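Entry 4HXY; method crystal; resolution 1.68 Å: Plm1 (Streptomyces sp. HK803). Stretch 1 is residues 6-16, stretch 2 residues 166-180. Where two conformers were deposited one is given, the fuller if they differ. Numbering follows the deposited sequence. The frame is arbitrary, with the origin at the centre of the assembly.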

# COMPACT_ATOMS: atom_id res chain seq x y z
N GLY A 6 -3.25 16.76 -7.76
CA GLY A 6 -2.09 16.07 -8.30
C GLY A 6 -2.38 14.60 -8.56
O GLY A 6 -2.97 13.92 -7.70
N TRP A 7 -1.97 14.13 -9.74
CA TRP A 7 -2.07 12.73 -10.14
C TRP A 7 -0.67 12.21 -10.38
O TRP A 7 0.13 12.83 -11.10
N PHE A 8 -0.35 11.10 -9.72
CA PHE A 8 0.97 10.52 -9.82
C PHE A 8 0.89 9.01 -9.98
O PHE A 8 -0.17 8.41 -9.77
N SER A 9 2.01 8.42 -10.38
CA SER A 9 2.14 6.98 -10.52
C SER A 9 3.56 6.54 -10.21
O SER A 9 4.50 7.26 -10.47
N GLU A 10 3.69 5.33 -9.70
CA GLU A 10 4.95 4.62 -9.69
C GLU A 10 5.43 4.37 -11.12
O GLU A 10 4.64 4.07 -12.02
N THR A 11 6.74 4.51 -11.34
CA THR A 11 7.36 4.06 -12.58
C THR A 11 8.77 3.56 -12.24
O THR A 11 9.20 3.64 -11.09
N TRP A 12 9.47 3.01 -13.23
CA TRP A 12 10.77 2.39 -13.01
C TRP A 12 11.74 2.85 -14.08
O TRP A 12 11.37 2.98 -15.26
N ARG A 13 12.95 3.16 -13.63
CA ARG A 13 14.05 3.61 -14.49
C ARG A 13 15.06 2.49 -14.60
O ARG A 13 15.58 2.01 -13.58
N GLN A 14 15.37 2.10 -15.83
CA GLN A 14 16.39 1.08 -16.03
C GLN A 14 17.76 1.73 -15.81
O GLN A 14 18.08 2.74 -16.46
N LEU A 15 18.56 1.18 -14.91
CA LEU A 15 19.89 1.72 -14.61
C LEU A 15 20.88 1.18 -15.62
O LEU A 15 20.72 0.07 -16.09
N GLY A 16 21.90 1.96 -15.96
CA GLY A 16 22.83 1.60 -17.05
C GLY A 16 23.74 0.42 -16.75
O GLY A 16 23.98 -0.43 -17.64
N GLY A 166 18.20 -9.85 -15.47
CA GLY A 166 19.57 -9.46 -15.16
C GLY A 166 19.88 -7.97 -15.15
O GLY A 166 21.03 -7.58 -14.96
N GLN A 167 18.88 -7.12 -15.35
CA GLN A 167 19.06 -5.68 -15.34
C GLN A 167 18.47 -5.10 -14.06
O GLN A 167 17.49 -5.63 -13.56
N LEU A 168 19.06 -4.01 -13.60
CA LEU A 168 18.57 -3.27 -12.42
C LEU A 168 17.64 -2.13 -12.81
O LEU A 168 17.97 -1.32 -13.69
N TRP A 169 16.52 -2.05 -12.11
CA TRP A 169 15.53 -1.00 -12.30
C TRP A 169 15.32 -0.30 -10.96
O TRP A 169 15.33 -0.95 -9.93
N ALA A 170 15.16 1.02 -11.00
CA ALA A 170 14.98 1.84 -9.79
C ALA A 170 13.63 2.51 -9.78
O ALA A 170 13.18 3.05 -10.81
N ARG A 171 13.00 2.50 -8.60
CA ARG A 171 11.62 3.00 -8.43
C ARG A 171 11.58 4.52 -8.39
O ARG A 171 12.45 5.16 -7.78
N ARG A 172 10.58 5.08 -9.07
CA ARG A 172 10.36 6.52 -9.12
C ARG A 172 8.89 6.84 -8.97
O ARG A 172 8.02 5.99 -9.27
N LEU A 173 8.60 8.05 -8.49
CA LEU A 173 7.24 8.56 -8.41
C LEU A 173 7.18 9.76 -9.33
O LEU A 173 8.00 10.66 -9.20
N VAL A 174 6.29 9.70 -10.31
CA VAL A 174 6.16 10.77 -11.32
C VAL A 174 4.71 11.21 -11.51
O VAL A 174 3.77 10.50 -11.15
N THR A 175 4.52 12.39 -12.09
CA THR A 175 3.20 12.81 -12.50
C THR A 175 2.64 11.91 -13.61
O THR A 175 3.38 11.30 -14.40
N THR A 176 1.32 11.76 -13.62
CA THR A 176 0.59 11.19 -14.77
C THR A 176 -0.53 12.12 -15.17
O THR A 176 -0.93 13.00 -14.41
N PRO A 177 -1.06 11.91 -16.38
CA PRO A 177 -2.26 12.66 -16.73
C PRO A 177 -3.45 12.21 -15.89
O PRO A 177 -3.56 11.04 -15.52
N ALA A 178 -4.35 13.14 -15.60
CA ALA A 178 -5.64 12.80 -14.94
C ALA A 178 -6.63 12.32 -15.99
O ALA A 178 -6.81 12.96 -17.02
N PRO A 179 -7.30 11.18 -15.73
CA PRO A 179 -8.30 10.66 -16.64
C PRO A 179 -9.43 11.67 -16.90
O PRO A 179 -9.82 12.40 -16.01
N GLN A 180 -9.92 11.71 -18.13
CA GLN A 180 -11.05 12.56 -18.49
C GLN A 180 -12.17 11.62 -18.93
O GLN A 180 -12.13 11.08 -20.02

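The two stretches run antiparallel as neighbouring strands, so most side chains do not point at the other strand but stand on one of two sheet faces, touching across the pairs. Three tryptophans, Trp-7, Trp-169 and Trp-12, cover the most surface, and each offers a flat ring to a neighbour from the other stretch.

Trp-7 points toward the second stretch, and its m rotamer (chi1 -75°) lays the indole against the loop that follows the strand. Ala-178 CB lies 3.5 Å from the centroid of the five-membered ring of Trp-7, and Pro-179 CD lies 3.5 Å from that of the six-membered ring, both over the same face. Small or rigid apolar residues suit this place because their C-H groups can approach the pi surface closely.

Trp-169, also m, shares a face of the sheet with Gln-14, Trp-12 and Arg-171. Its six-membered ring receives Gln-14 CB almost along the ring normal, 3.6 Å from the centroid, while Trp-12 CB touches Trp-169 CE3 at 3.7 Å. Gln-14 is extended (t, t), so its methylenes cover the indole while its amide reaches beyond, where Gln-14 NE2 donates a hydrogen bond to Gln-167 OE1 at 2.7 Å.

Trp-12 repeats the theme: in its m rotamer, the six-membered ring lies under the aliphatic part of Arg-171, whose CB is 3.8 Å from the ring centroid. Arginine suits the site because its long chain, t through chi3, is apolar near the ring and charged at its tip. There Arg-171 NE forms a salt bridge with Glu-10 OE1 at 2.7 Å, and a water links Glu-10 OE1 (3.1 Å) to Arg-171 NH2 (2.9 Å). The other carboxylate oxygen, Glu-10 OE2, accepts a hydrogen bond from Trp-12 NE1 at 3.0 Å, so one acidic group serves both the buried arginine and the indole. Leu-173, on this same face, meets Phe-8 where Leu-173 CD2 lies 3.8 Å from Phe-8 CB.

The other face carries Ser-9, Thr-11, Arg-13, Ala-170, Arg-172 and Val-174. Beta-branched residues favour extended backbone, and here their methyls meet, Thr-11 CG2 lying 3.7 Å from Val-174 CG2. Leu-15 (m, t) points toward the second stretch; Leu-15 CD2 rests 4.0 Å from the small Ala-170 CB, and Leu-15 CD1 is 4.2 Å from Leu-168 CD1. Near the opposite end of the pairing, Ser-9 CB packs 3.3 Å from Thr-176 CG2, and a water bridges Phe-8 O (2.8 Å) and Thr-176 OG1 (2.5 Å).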

# COMPACT_ATOMS: atom_id res chain seq x y z
CB TRP A 7 -2.89 12.56 -11.41
CG TRP A 7 -4.33 12.71 -11.18
CD1 TRP A 7 -5.01 13.87 -10.95
CD2 TRP A 7 -5.31 11.67 -11.19
NE1 TRP A 7 -6.37 13.61 -10.80
CE2 TRP A 7 -6.57 12.27 -10.94
CE3 TRP A 7 -5.26 10.30 -11.38
CZ2 TRP A 7 -7.75 11.52 -10.89
CZ3 TRP A 7 -6.43 9.56 -11.30
CH2 TRP A 7 -7.65 10.18 -11.06
CB PHE A 8 1.83 10.87 -8.58
CG PHE A 8 1.69 12.29 -8.14
CD1 PHE A 8 0.73 12.66 -7.21
CD2 PHE A 8 2.52 13.26 -8.66
CE1 PHE A 8 0.61 13.98 -6.80
CE2 PHE A 8 2.41 14.59 -8.26
CZ PHE A 8 1.45 14.95 -7.32
CB SER A 9 1.81 6.56 -11.95
OG SER A 9 1.74 5.15 -12.05
CB GLU A 10 4.78 3.27 -8.98
CG GLU A 10 6.04 2.47 -8.86
CD GLU A 10 5.78 1.02 -8.46
OE1 GLU A 10 6.03 0.69 -7.29
OE2 GLU A 10 5.34 0.22 -9.31
CB THR A 11 7.36 5.17 -13.66
OG1 THR A 11 7.75 4.61 -14.92
CG2 THR A 11 8.34 6.29 -13.28
CB TRP A 12 10.67 0.86 -13.00
CG TRP A 12 9.85 0.37 -11.85
CD1 TRP A 12 8.48 0.33 -11.77
CD2 TRP A 12 10.33 -0.11 -10.59
NE1 TRP A 12 8.08 -0.13 -10.55
CE2 TRP A 12 9.20 -0.42 -9.80
CE3 TRP A 12 11.60 -0.32 -10.05
CZ2 TRP A 12 9.30 -0.93 -8.51
CZ3 TRP A 12 11.70 -0.85 -8.77
CH2 TRP A 12 10.55 -1.14 -8.01
CB ARG A 13 14.71 4.84 -13.88
CG ARG A 13 16.10 5.21 -14.40
CD ARG A 13 16.07 5.66 -15.84
NE ARG A 13 17.41 5.94 -16.35
CZ ARG A 13 17.68 6.28 -17.61
NH1 ARG A 13 16.68 6.41 -18.47
NH2 ARG A 13 18.93 6.50 -17.99
CB GLN A 14 16.27 0.49 -17.44
CG GLN A 14 17.05 -0.80 -17.59
CD GLN A 14 17.00 -1.36 -19.00
OE1 GLN A 14 16.19 -0.93 -19.82
NE2 GLN A 14 17.86 -2.33 -19.28
CB LEU A 15 20.32 1.39 -13.18
CG LEU A 15 19.37 1.93 -12.10
CD1 LEU A 15 19.84 1.59 -10.70
CD2 LEU A 15 19.19 3.43 -12.23
CB GLN A 167 18.35 -5.04 -16.53
CG GLN A 167 18.87 -5.51 -17.88
CD GLN A 167 20.15 -4.81 -18.23
OE1 GLN A 167 20.14 -3.65 -18.64
NE2 GLN A 167 21.27 -5.50 -18.04
CB LEU A 168 19.73 -2.65 -11.63
CG LEU A 168 20.27 -3.32 -10.37
CD1 LEU A 168 21.13 -2.29 -9.65
CD2 LEU A 168 19.21 -3.87 -9.43
CB TRP A 169 14.20 -1.57 -12.76
CG TRP A 169 14.22 -2.18 -14.13
CD1 TRP A 169 14.76 -3.37 -14.49
CD2 TRP A 169 13.66 -1.61 -15.32
NE1 TRP A 169 14.60 -3.58 -15.84
CE2 TRP A 169 13.91 -2.52 -16.37
CE3 TRP A 169 12.98 -0.42 -15.60
CZ2 TRP A 169 13.51 -2.27 -17.68
CZ3 TRP A 169 12.55 -0.19 -16.89
CH2 TRP A 169 12.84 -1.11 -17.92
CB ALA A 170 16.10 2.89 -9.68
CB ARG A 171 11.05 2.46 -7.13
CG ARG A 171 9.56 2.65 -6.99
CD ARG A 171 9.01 1.84 -5.84
NE ARG A 171 7.60 2.14 -5.58
CZ ARG A 171 7.15 3.02 -4.70
NH1 ARG A 171 7.98 3.74 -3.94
NH2 ARG A 171 5.83 3.19 -4.59
CB ARG A 172 10.80 7.05 -10.47
CG ARG A 172 12.26 6.80 -10.80
CD ARG A 172 13.15 7.65 -9.96
NE ARG A 172 14.56 7.48 -10.34
CZ ARG A 172 15.48 6.81 -9.66
NH1 ARG A 172 15.19 6.20 -8.52
NH2 ARG A 172 16.74 6.76 -10.11
CB LEU A 173 6.88 8.96 -6.96
CG LEU A 173 5.48 9.39 -6.52
CD1 LEU A 173 5.23 10.86 -6.85
CD2 LEU A 173 4.38 8.44 -7.10
CB VAL A 174 6.71 10.32 -12.66
CG1 VAL A 174 8.24 10.11 -12.57
CG2 VAL A 174 5.98 9.08 -13.19
CB THR A 175 3.16 14.27 -13.00
OG1 THR A 175 3.98 14.40 -14.16
CG2 THR A 175 3.64 15.22 -11.88
CB THR A 176 -0.12 9.85 -14.48
OG1 THR A 176 -1.03 10.01 -13.38
CG2 THR A 176 0.86 8.75 -14.25
CB PRO A 177 -2.50 12.30 -18.20
CG PRO A 177 -1.20 11.87 -18.72
CD PRO A 177 -0.46 11.25 -17.56
CB ALA A 178 -6.19 14.00 -14.21
CB PRO A 179 -8.84 9.43 -15.88
CG PRO A 179 -7.72 9.03 -15.00
CD PRO A 179 -7.12 10.30 -14.56
CB GLN A 180 -10.64 13.54 -19.58
CG GLN A 180 -9.58 14.54 -19.11
CD GLN A 180 -9.12 15.50 -20.19
OE1 GLN A 180 -8.15 16.23 -20.00
NE2 GLN A 180 -9.83 15.52 -21.32
O HOH W 1 -1.99 8.33 -11.85
O HOH W 2 3.72 1.38 -5.31
O HOH W 3 21.02 -2.73 -15.35